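Local structure of glucanase (Clostridium thermocellum, 5GXX) at residues Ala495-Asp500 and Gln560-Trp565; Ser518-Thr521 and Ile527-Ile530; Pro587-Ala592 and Gly597-Gly602. The protein probably cleaves internal beta-1,4-glucosidic bonds of cellulose as a family 9 endoglucanase of the cellulosome, with a cellulose-binding module joined to its catalytic domain. The protein carries 1 engineered substitution. All coordinates share one frame; numbering follows the deposited sequence.

Contact 1: Ala495-Asp500 and Gln560-Trp565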
ATOM      1  N   ALA A 495     -16.314 -23.630  34.113  1.00 33.05           N
ATOM      2  CA  ALA A 495     -16.227 -22.329  34.774  1.00 31.66           C
ATOM      3  C   ALA A 495     -17.591 -21.661  34.970  1.00 31.45           C
ATOM      4  O   ALA A 495     -17.683 -20.590  35.581  1.00 30.83           O
ATOM      5  CB  ALA A 495     -15.293 -21.412  33.999  1.00 31.11           C
ATOM      6  N   GLY A 496     -18.645 -22.290  34.452  1.00 30.43           N
ATOM      7  CA  GLY A 496     -20.022 -21.835  34.651  1.00 30.30           C
ATOM      8  C   GLY A 496     -20.549 -20.943  33.543  1.00 29.59           C
ATOM      9  O   GLY A 496     -21.569 -20.266  33.700  1.00 29.09           O
ATOM     10  N   TYR A 497     -19.844 -20.938  32.415  1.00 28.84           N
ATOM     11  CA  TYR A 497     -20.223 -20.103  31.281  1.00 28.65           C
ATOM     12  C   TYR A 497     -20.862 -20.953  30.190  1.00 28.60           C
ATOM     13  O   TYR A 497     -20.872 -22.184  30.295  1.00 28.68           O
ATOM     14  CB  TYR A 497     -19.007 -19.340  30.754  1.00 28.11           C
ATOM     15  CG  TYR A 497     -18.554 -18.252  31.701  1.00 27.38           C
ATOM     16  CD1 TYR A 497     -17.799 -18.556  32.829  1.00 27.12           C
ATOM     17  CD2 TYR A 497     -18.899 -16.921  31.473  1.00 25.24           C
ATOM     18  CE1 TYR A 497     -17.397 -17.555  33.711  1.00 24.50           C
ATOM     19  CE2 TYR A 497     -18.499 -15.919  32.342  1.00 26.62           C
ATOM     20  CZ  TYR A 497     -17.752 -16.244  33.460  1.00 26.87           C
ATOM     21  OH  TYR A 497     -17.349 -15.245  34.317  1.00 25.20           O
ATOM     22  N   SER A 498     -21.425 -20.279  29.187  1.00 28.06           N
ATOM     23  CA  SER A 498     -22.089 -20.960  28.083  0.50 27.91           C
ATOM     24  C   SER A 498     -21.587 -20.454  26.735  1.00 27.32           C
ATOM     25  O   SER A 498     -20.838 -19.478  26.666  1.00 27.44           O
ATOM     26  CB  SER A 498     -23.604 -20.783  28.173  0.50 28.10           C
ATOM     27  OG  SER A 498     -23.969 -19.439  27.910  0.50 27.97           O
ATOM     28  N   VAL A 499     -22.000 -21.131  25.666  1.00 27.87           N
ATOM     29  CA  VAL A 499     -21.557 -20.789  24.312  1.00 27.37           C
ATOM     30  C   VAL A 499     -21.872 -19.340  23.951  1.00 27.76           C
ATOM     31  O   VAL A 499     -21.070 -18.674  23.295  1.00 27.01           O
ATOM     32  CB  VAL A 499     -22.128 -21.775  23.261  1.00 28.26           C
ATOM     33  CG1 VAL A 499     -21.823 -21.297  21.836  1.00 27.26           C
ATOM     34  CG2 VAL A 499     -21.543 -23.170  23.463  1.00 28.36           C
ATOM     35  N   ASP A 500     -23.004 -18.826  24.431  1.00 28.02           N
ATOM     36  CA  ASP A 500     -23.389 -17.445  24.155  1.00 28.17           C
ATOM     37  C   ASP A 500     -22.549 -16.392  24.890  1.00 27.12           C
ATOM     38  O   ASP A 500     -22.727 -15.198  24.670  1.00 27.93           O
ATOM     39  CB  ASP A 500     -24.904 -17.218  24.302  1.00 29.74           C
ATOM     40  CG  ASP A 500     -25.394 -17.262  25.745  1.00 34.35           C
ATOM     41  OD1 ASP A 500     -24.592 -17.404  26.695  1.00 37.46           O
ATOM     42  OD2 ASP A 500     -26.628 -17.147  25.931  1.00 38.59           O
ATOM     43  N   GLN A 560     -13.855 -10.297  28.807  1.00 23.02           N
ATOM     44  CA  GLN A 560     -12.670  -9.685  29.389  1.00 24.18           C
ATOM     45  C   GLN A 560     -12.729  -9.826  30.909  1.00 24.38           C
ATOM     46  O   GLN A 560     -13.781  -9.609  31.515  1.00 25.28           O
ATOM     47  CB  GLN A 560     -12.604  -8.215  28.993  1.00 25.32           C
ATOM     48  CG  GLN A 560     -11.332  -7.504  29.392  1.00 28.45           C
ATOM     49  CD  GLN A 560     -11.562  -6.018  29.514  1.00 34.24           C
ATOM     50  OE1 GLN A 560     -12.304  -5.434  28.720  1.00 36.93           O
ATOM     51  NE2 GLN A 560     -10.949  -5.398  30.516  1.00 33.57           N
ATOM     52  N   GLY A 561     -11.603 -10.216  31.501  1.00 24.51           N
ATOM     53  CA  GLY A 561     -11.508 -10.425  32.943  1.00 24.46           C
ATOM     54  C   GLY A 561     -11.628 -11.873  33.373  1.00 24.35           C
ATOM     55  O   GLY A 561     -11.202 -12.221  34.471  1.00 24.16           O
ATOM     56  N   THR A 562     -12.167 -12.731  32.507  1.00 24.55           N
ATOM     57  CA  THR A 562     -12.225 -14.161  32.807  1.00 24.12           C
ATOM     58  C   THR A 562     -10.875 -14.851  32.608  1.00 24.50           C
ATOM     59  O   THR A 562     -10.017 -14.352  31.879  1.00 23.36           O
ATOM     60  CB  THR A 562     -13.332 -14.894  32.021  1.00 24.22           C
ATOM     61  OG1 THR A 562     -13.051 -14.832  30.617  1.00 22.93           O
ATOM     62  CG2 THR A 562     -14.685 -14.274  32.310  1.00 24.23           C
ATOM     63  N   LYS A 563     -10.693 -15.982  33.285  1.00 24.61           N
ATOM     64  CA  LYS A 563      -9.394 -16.646  33.359  1.00 26.52           C
ATOM     65  C   LYS A 563      -9.455 -18.122  32.965  1.00 27.02           C
ATOM     66  O   LYS A 563      -8.513 -18.873  33.225  1.00 29.15           O
ATOM     67  CB  LYS A 563      -8.785 -16.507  34.762  1.00 26.71           C
ATOM     68  CG  LYS A 563      -8.770 -15.094  35.341  1.00 26.72           C
ATOM     69  CD  LYS A 563      -7.707 -14.217  34.708  1.00 27.71           C
ATOM     70  CE  LYS A 563      -7.740 -12.832  35.334  1.00 28.75           C
ATOM     71  NZ  LYS A 563      -6.692 -11.967  34.746  1.00 33.75           N
ATOM     72  N   PHE A 564     -10.539 -18.533  32.310  1.00 26.59           N
ATOM     73  CA  PHE A 564     -10.743 -19.943  31.978  1.00 26.26           C
ATOM     74  C   PHE A 564     -10.350 -20.367  30.564  1.00 26.20           C
ATOM     75  O   PHE A 564     -10.077 -21.548  30.355  1.00 26.48           O
ATOM     76  CB  PHE A 564     -12.182 -20.393  32.260  1.00 25.56           C
ATOM     77  CG  PHE A 564     -13.226 -19.671  31.455  1.00 25.93           C
ATOM     78  CD1 PHE A 564     -13.465 -20.008  30.127  1.00 26.45           C
ATOM     79  CD2 PHE A 564     -13.974 -18.653  32.024  1.00 24.53           C
ATOM     80  CE1 PHE A 564     -14.431 -19.342  29.395  1.00 26.46           C
ATOM     81  CE2 PHE A 564     -14.952 -17.990  31.310  1.00 25.29           C
ATOM     82  CZ  PHE A 564     -15.181 -18.334  29.983  1.00 26.10           C
ATOM     83  N   TRP A 565     -10.332 -19.435  29.613  1.00 25.33           N
ATOM     84  CA  TRP A 565     -10.162 -19.787  28.195  1.00 25.15           C
ATOM     85  C   TRP A 565      -8.925 -20.655  28.007  1.00 26.37           C
ATOM     86  O   TRP A 565      -7.838 -20.283  28.437  1.00 26.68           O
ATOM     87  CB  TRP A 565     -10.064 -18.514  27.351  1.00 24.20           C
ATOM     88  CG  TRP A 565     -10.032 -18.772  25.864  1.00 24.16           C
ATOM     89  CD1 TRP A 565      -8.967 -18.612  25.030  1.00 25.86           C
ATOM     90  CD2 TRP A 565     -11.125 -19.216  25.053  1.00 24.51           C
ATOM     91  NE1 TRP A 565      -9.325 -18.945  23.742  1.00 26.63           N
ATOM     92  CE2 TRP A 565     -10.643 -19.321  23.730  1.00 25.17           C
ATOM     93  CE3 TRP A 565     -12.458 -19.560  25.320  1.00 26.46           C
ATOM     94  CZ2 TRP A 565     -11.451 -19.750  22.670  1.00 23.52           C
ATOM     95  CZ3 TRP A 565     -13.265 -19.972  24.266  1.00 24.52           C
ATOM     96  CH2 TRP A 565     -12.753 -20.069  22.955  1.00 24.36           C
TER

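Contact 2: Ser518-Thr521 and Ile527-Ile530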
ATOM      1  N   SER A 518     -19.732 -18.384  10.505  1.00 19.33           N
ATOM      2  CA  SER A 518     -20.931 -18.925  11.129  1.00 20.22           C
ATOM      3  C   SER A 518     -20.927 -18.618  12.624  1.00 21.32           C
ATOM      4  O   SER A 518     -19.869 -18.321  13.190  1.00 20.97           O
ATOM      5  CB  SER A 518     -20.981 -20.440  10.942  1.00 19.42           C
ATOM      6  OG  SER A 518     -20.048 -21.087  11.787  1.00 21.18           O
ATOM      7  N   PRO A 519     -22.102 -18.714  13.272  1.00 22.45           N
ATOM      8  CA  PRO A 519     -22.092 -18.746  14.730  1.00 21.80           C
ATOM      9  C   PRO A 519     -21.366 -20.008  15.201  1.00 20.71           C
ATOM     10  O   PRO A 519     -21.130 -20.923  14.405  1.00 21.80           O
ATOM     11  CB  PRO A 519     -23.583 -18.803  15.109  1.00 23.02           C
ATOM     12  CG  PRO A 519     -24.350 -18.484  13.864  1.00 23.75           C
ATOM     13  CD  PRO A 519     -23.459 -18.821  12.705  1.00 22.32           C
ATOM     14  N   ILE A 520     -20.973 -20.047  16.471  1.00 21.03           N
ATOM     15  CA  ILE A 520     -20.311 -21.223  17.040  1.00 20.51           C
ATOM     16  C   ILE A 520     -21.310 -22.371  17.079  1.00 21.58           C
ATOM     17  O   ILE A 520     -22.415 -22.206  17.600  1.00 22.95           O
ATOM     18  CB  ILE A 520     -19.749 -20.902  18.441  1.00 20.93           C
ATOM     19  CG1 ILE A 520     -18.716 -19.774  18.329  1.00 18.73           C
ATOM     20  CG2 ILE A 520     -19.154 -22.142  19.096  1.00 22.95           C
ATOM     21  CD1 ILE A 520     -18.372 -19.133  19.672  1.00 21.32           C
ATOM     22  N   THR A 521     -20.908 -23.497  16.488  1.00 22.36           N
ATOM     23  CA  THR A 521     -21.803 -24.601  16.149  1.00 23.30           C
ATOM     24  C   THR A 521     -21.346 -25.886  16.805  1.00 23.48           C
ATOM     25  O   THR A 521     -20.158 -26.212  16.801  1.00 23.66           O
ATOM     26  CB  THR A 521     -21.834 -24.766  14.616  1.00 23.33           C
ATOM     27  OG1 THR A 521     -22.331 -23.546  14.053  1.00 26.46           O
ATOM     28  CG2 THR A 521     -22.752 -25.912  14.189  1.00 23.23           C
ATOM     29  N   ILE A 527     -17.314 -30.396  21.703  1.00 28.23           N
ATOM     30  CA  ILE A 527     -16.613 -29.899  20.513  1.00 26.75           C
ATOM     31  C   ILE A 527     -17.510 -28.995  19.679  1.00 24.99           C
ATOM     32  O   ILE A 527     -18.624 -29.364  19.301  1.00 25.32           O
ATOM     33  CB  ILE A 527     -16.067 -31.025  19.595  1.00 26.90           C
ATOM     34  CG1 ILE A 527     -15.285 -32.084  20.386  1.00 28.91           C
ATOM     35  CG2 ILE A 527     -15.228 -30.424  18.460  1.00 24.02           C
ATOM     36  CD1 ILE A 527     -14.190 -31.551  21.294  1.00 28.78           C
ATOM     37  N   TYR A 528     -17.004 -27.799  19.403  1.00 23.96           N
ATOM     38  CA  TYR A 528     -17.753 -26.799  18.657  1.00 22.99           C
ATOM     39  C   TYR A 528     -16.862 -26.233  17.554  1.00 21.78           C
ATOM     40  O   TYR A 528     -15.641 -26.424  17.585  1.00 22.56           O
ATOM     41  CB  TYR A 528     -18.211 -25.674  19.596  1.00 22.47           C
ATOM     42  CG  TYR A 528     -19.288 -26.069  20.583  1.00 24.00           C
ATOM     43  CD1 TYR A 528     -18.993 -26.825  21.712  1.00 24.64           C
ATOM     44  CD2 TYR A 528     -20.599 -25.661  20.387  1.00 23.25           C
ATOM     45  CE1 TYR A 528     -19.996 -27.187  22.615  1.00 22.69           C
ATOM     46  CE2 TYR A 528     -21.607 -26.005  21.280  1.00 25.68           C
ATOM     47  CZ  TYR A 528     -21.295 -26.767  22.388  1.00 24.42           C
ATOM     48  OH  TYR A 528     -22.303 -27.102  23.257  1.00 27.57           O
ATOM     49  N   TYR A 529     -17.457 -25.546  16.583  1.00 21.31           N
ATOM     50  CA  TYR A 529     -16.652 -24.929  15.526  1.00 19.89           C
ATOM     51  C   TYR A 529     -17.309 -23.690  14.934  1.00 19.64           C
ATOM     52  O   TYR A 529     -18.522 -23.482  15.043  1.00 19.77           O
ATOM     53  CB  TYR A 529     -16.353 -25.934  14.396  1.00 21.70           C
ATOM     54  CG  TYR A 529     -17.566 -26.353  13.598  1.00 21.84           C
ATOM     55  CD1 TYR A 529     -18.473 -27.282  14.108  1.00 25.93           C
ATOM     56  CD2 TYR A 529     -17.832 -25.803  12.351  1.00 25.17           C
ATOM     57  CE1 TYR A 529     -19.605 -27.660  13.390  1.00 28.89           C
ATOM     58  CE2 TYR A 529     -18.946 -26.188  11.614  1.00 25.53           C
ATOM     59  CZ  TYR A 529     -19.829 -27.109  12.139  1.00 30.66           C
ATOM     60  OH  TYR A 529     -20.933 -27.469  11.400  1.00 32.37           O
ATOM     61  N   ILE A 530     -16.483 -22.892  14.268  1.00 18.04           N
ATOM     62  CA  ILE A 530     -16.987 -21.888  13.340  1.00 18.79           C
ATOM     63  C   ILE A 530     -16.528 -22.308  11.955  1.00 18.46           C
ATOM     64  O   ILE A 530     -15.477 -22.948  11.794  1.00 19.52           O
ATOM     65  CB  ILE A 530     -16.537 -20.441  13.674  1.00 18.23           C
ATOM     66  CG1 ILE A 530     -15.010 -20.304  13.676  1.00 19.21           C
ATOM     67  CG2 ILE A 530     -17.173 -20.006  14.993  1.00 18.43           C
ATOM     68  CD1 ILE A 530     -14.490 -18.858  13.780  1.00 21.04           C
TER

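Contact 3: Pro587-Ala592 and Gly597-Gly602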
ATOM      1  N   PRO A 587      -9.705 -27.917   8.385  1.00 18.90           N
ATOM      2  CA  PRO A 587     -10.006 -28.560   7.103  1.00 19.90           C
ATOM      3  C   PRO A 587     -10.768 -27.657   6.141  1.00 20.05           C
ATOM      4  O   PRO A 587     -11.564 -26.811   6.555  1.00 20.71           O
ATOM      5  CB  PRO A 587     -10.840 -29.778   7.513  1.00 19.49           C
ATOM      6  CG  PRO A 587     -11.486 -29.367   8.807  1.00 19.54           C
ATOM      7  CD  PRO A 587     -10.415 -28.571   9.499  1.00 18.90           C
ATOM      8  N   VAL A 588     -10.493 -27.853   4.854  1.00 19.46           N
ATOM      9  CA  VAL A 588     -11.112 -27.098   3.774  1.00 17.87           C
ATOM     10  C   VAL A 588     -12.153 -27.976   3.099  1.00 18.88           C
ATOM     11  O   VAL A 588     -11.928 -29.184   2.924  1.00 17.86           O
ATOM     12  CB  VAL A 588     -10.042 -26.685   2.754  1.00 16.91           C
ATOM     13  CG1 VAL A 588     -10.676 -25.938   1.580  1.00 15.01           C
ATOM     14  CG2 VAL A 588      -8.937 -25.843   3.423  1.00 15.47           C
ATOM     15  N   PHE A 589     -13.262 -27.343   2.722  1.00 16.80           N
ATOM     16  CA  PHE A 589     -14.423 -27.971   2.077  1.00 16.86           C
ATOM     17  C   PHE A 589     -14.804 -27.270   0.767  1.00 17.70           C
ATOM     18  O   PHE A 589     -14.721 -26.044   0.637  1.00 17.15           O
ATOM     19  CB  PHE A 589     -15.632 -27.979   3.033  1.00 16.81           C
ATOM     20  CG  PHE A 589     -15.381 -28.688   4.333  1.00 20.75           C
ATOM     21  CD1 PHE A 589     -14.717 -28.058   5.381  1.00 23.05           C
ATOM     22  CD2 PHE A 589     -15.845 -29.986   4.512  1.00 20.45           C
ATOM     23  CE1 PHE A 589     -14.481 -28.731   6.574  1.00 24.75           C
ATOM     24  CE2 PHE A 589     -15.628 -30.658   5.707  1.00 24.61           C
ATOM     25  CZ  PHE A 589     -14.949 -30.035   6.738  1.00 24.12           C
ATOM     26  N   ASP A 590     -15.192 -28.079  -0.218  1.00 17.15           N
ATOM     27  CA  ASP A 590     -15.847 -27.614  -1.427  1.00 17.23           C
ATOM     28  C   ASP A 590     -17.282 -28.074  -1.245  1.00 17.96           C
ATOM     29  O   ASP A 590     -17.537 -29.282  -1.261  1.00 18.70           O
ATOM     30  CB  ASP A 590     -15.209 -28.331  -2.622  1.00 16.20           C
ATOM     31  CG  ASP A 590     -15.869 -27.988  -3.952  1.00 17.99           C
ATOM     32  OD1 ASP A 590     -16.932 -27.328  -3.987  1.00 19.25           O
ATOM     33  OD2 ASP A 590     -15.294 -28.379  -4.993  1.00 18.01           O
ATOM     34  N   GLY A 591     -18.196 -27.133  -1.029  1.00 17.02           N
ATOM     35  CA  GLY A 591     -19.544 -27.467  -0.569  1.00 18.07           C
ATOM     36  C   GLY A 591     -19.435 -28.288   0.706  1.00 19.21           C
ATOM     37  O   GLY A 591     -18.719 -27.899   1.636  1.00 19.79           O
ATOM     38  N   ALA A 592     -20.140 -29.419   0.762  1.00 19.38           N
ATOM     39  CA  ALA A 592     -20.050 -30.337   1.898  1.00 20.52           C
ATOM     40  C   ALA A 592     -18.943 -31.404   1.813  1.00 22.07           C
ATOM     41  O   ALA A 592     -18.853 -32.273   2.684  1.00 24.68           O
ATOM     42  CB  ALA A 592     -21.408 -30.996   2.111  1.00 21.42           C
ATOM     43  N   GLY A 597      -7.295 -31.973   4.889  1.00 22.48           N
ATOM     44  CA  GLY A 597      -7.183 -31.878   6.349  1.00 23.63           C
ATOM     45  C   GLY A 597      -7.943 -32.957   7.091  1.00 24.97           C
ATOM     46  O   GLY A 597      -8.366 -33.947   6.494  1.00 25.26           O
ATOM     47  N   GLU A 598      -8.123 -32.749   8.393  1.00 25.03           N
ATOM     48  CA  GLU A 598      -8.693 -33.734   9.298  1.00 25.83           C
ATOM     49  C   GLU A 598      -9.740 -33.051  10.169  1.00 25.80           C
ATOM     50  O   GLU A 598      -9.695 -31.835  10.356  1.00 24.77           O
ATOM     51  CB  GLU A 598      -7.593 -34.326  10.186  1.00 26.29           C
ATOM     52  CG  GLU A 598      -6.675 -35.322   9.494  1.00 29.91           C
ATOM     53  CD  GLU A 598      -5.501 -35.757  10.357  1.00 35.93           C
ATOM     54  OE1 GLU A 598      -5.496 -35.483  11.579  1.00 37.11           O
ATOM     55  OE2 GLU A 598      -4.575 -36.389   9.805  1.00 39.32           O
ATOM     56  N   VAL A 599     -10.677 -33.837  10.692  1.00 26.30           N
ATOM     57  CA  VAL A 599     -11.702 -33.341  11.598  1.00 27.19           C
ATOM     58  C   VAL A 599     -11.578 -34.064  12.936  1.00 29.07           C
ATOM     59  O   VAL A 599     -10.966 -35.140  12.989  1.00 29.86           O
ATOM     60  CB  VAL A 599     -13.121 -33.539  11.021  1.00 28.02           C
ATOM     61  CG1 VAL A 599     -13.230 -32.946   9.633  1.00 25.70           C
ATOM     62  CG2 VAL A 599     -13.481 -35.021  10.973  1.00 29.92           C
ATOM     63  N   PRO A 600     -12.132 -33.472  14.013  1.00 28.99           N
ATOM     64  CA  PRO A 600     -12.118 -34.150  15.311  1.00 29.77           C
ATOM     65  C   PRO A 600     -12.806 -35.508  15.261  1.00 31.70           C
ATOM     66  O   PRO A 600     -13.948 -35.602  14.814  1.00 31.88           O
ATOM     67  CB  PRO A 600     -12.920 -33.209  16.210  1.00 30.01           C
ATOM     68  CG  PRO A 600     -12.766 -31.860  15.582  1.00 28.27           C
ATOM     69  CD  PRO A 600     -12.770 -32.143  14.105  1.00 28.53           C
ATOM     70  N   GLY A 601     -12.114 -36.545  15.725  1.00 33.46           N
ATOM     71  CA  GLY A 601     -12.694 -37.885  15.775  1.00 35.47           C
ATOM     72  C   GLY A 601     -12.585 -38.630  14.458  1.00 37.21           C
ATOM     73  O   GLY A 601     -13.060 -39.763  14.337  1.00 38.13           O
ATOM     74  N   GLY A 602     -11.949 -37.995  13.479  1.00 37.60           N
ATOM     75  CA  GLY A 602     -11.683 -38.600  12.179  1.00 39.05           C
ATOM     76  C   GLY A 602     -12.923 -39.007  11.403  1.00 40.42           C
ATOM     77  O   GLY A 602     -14.020 -38.494  11.640  1.00 40.45           O
TER

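Contact 1: Ala495-Asp500 and Gln560-Trp565
One face of the Tyr-497 ring is met near its rim by CE2 of Phe-564, which lies 3.3 Å from Tyr-497 CD1. The contact joins two surface loops of the beta-sandwich cellulose-binding module. The two ring planes are inclined by 36° with centroids 4.7 Å apart. Obliquely to the Phe-564 ring comes the methyl of Ala-495, its CB 3.6 Å from Phe-564 CD2. The 495-500 segment begins as helix 490-494 ends in a Schellman motif, where Gly-496 takes positive phi; the 560-565 segment follows strand 549-557. Phe-564 CG stands between its own backbone N and carbonyl carbon (chi1 62°), a rotation that carries the ring in toward Ala-495 and Tyr-497. Val-492 of the helix packs against both aromatic side chains, and a bound calcium ion is about 8 Å from the Phe-564 side chain. Across the segments the touching groups are carbons, apart from the tyrosine hydroxyl. Thr-562 divides its two branches: OG1 is hydrogen-bonded to Pro-559 O within its own loop, while CG2 approaches Tyr-497 from the opposite direction, 3.5 Å from the phenolic OH.

Contact 2: Ser518-Thr521 and Ile527-Ile530
Two backbone hydrogen bonds tie Thr-521 to Tyr-529: Thr-521 N donates to Tyr-529 O at 2.8 Å, and Tyr-529 N returns the bond to Thr-521 O. Both carbonyl oxygens also take a CA-H...O contact, the shorter from Tyr-528 CA to Thr-521 O at 3.1 Å. Side-chain hydroxyls act within 518-521. Ser-518 OG and Thr-521 OG1 both donate to Pro-519 O, at 2.8 Å and 2.9 Å, from opposite faces of its carbonyl plane; the threonine hydroxyl sits well above that plane, and Pro-519 O is gripped by two hydroxyls. Ser-518 OG also bonds to Lys-531 N. This is an antiparallel beta hairpin of the cellulose-binding module, with Thr-521 and Tyr-529 as a hydrogen-bonded pair and 515-524 as an outermost strand of its sheet. On the sheet face carrying that pair, Thr-521 CB lies over the Tyr-529 ring as a CH-pi contact, 4.1 Å from the centroid and 20° off the normal. With CG between its backbone N and carbonyl carbon (chi1 68°), the Tyr-529 ring turns one face to the threonine. Apolar contacts come from Ile-520, which sends CG2 to Tyr-528 CB, crossing that side chain at about a right angle, and CG1 to Ile-530 CG2, each at 3.7 Å. Ile-530 also packs on Phe-554 and Ile-556 of strand 549-557.

Contact 3: Pro587-Ala592 and Gly597-Gly602
Pro-587 lays its ring against the backbone of Glu-598: CG is 3.4 Å from Glu-598 O, and CD and CB also lie close to that oxygen. The carbonyl oxygen is thereby flanked by three ring carbons. It is buried here and has no hydrogen-bonding partner in the model, so these carbon contacts surround a polar atom whose acceptor capacity goes unused. CG of the same proline also reaches Val-599 CG1 at 4.1 Å, the two side chains crossing at about a right angle. Val-599 CG1 lies anti to its own carbonyl carbon (chi1 -53°), the branch that faces the proline. From farther along 587-592, the Phe-589 ring brings its CZ obliquely to within 4.5 Å of that methyl, a loose van der Waals contact. One valine branch thus touches both apolar side chains. Gly-597, with positive phi, has no side chain, and its backbone passes close to Pro-587, the CA atoms of the two residues 4.4 Å apart. The carboxylate of Glu-598 takes no part in the apolar patch: its CB points away from 587-592, and OE2 forms a salt bridge with Lys-584 NZ. Beyond Val-599 the chain makes a type II beta turn, closed by Gly-602 N bonding to Val-599 O. The contact places the C-terminal tail beside the root of the hairpin 588-590/593-596: strand 588-590 lies between 481-488 and 593-596 in an antiparallel sheet, and the tail leaves 593-596 at Gly-597. Tyr-486 of strand 481-488 packs against Pro-587 and Val-599, while Pro-600 rests on Leu-523 and Tyr-524 of strand 515-524.

In the fold
All three contacts lie at the surface of the cellulose-binding part of the chain. Contacts 2 and 3 reach the same five-stranded sheet, the former by pairing 515-524 with 527-534 and the latter through strand 588-590 and the tail after 593-596; they touch where Ile-527 CG2 meets Pro-600 CG at 4.1 Å. Contact 1 joins loops instead, yet meets contact 2 through Val-499, whose CG2 is 3.6 Å from Tyr-528 CE2. Contact 2 falls between the two segments of contact 1 along the chain, whereas contact 3 follows both. Paired strands give contact 2 its backbone hydrogen bonds; contact 1 relies on aromatic packing, and contact 3 sets proline against a buried carbonyl and a valine.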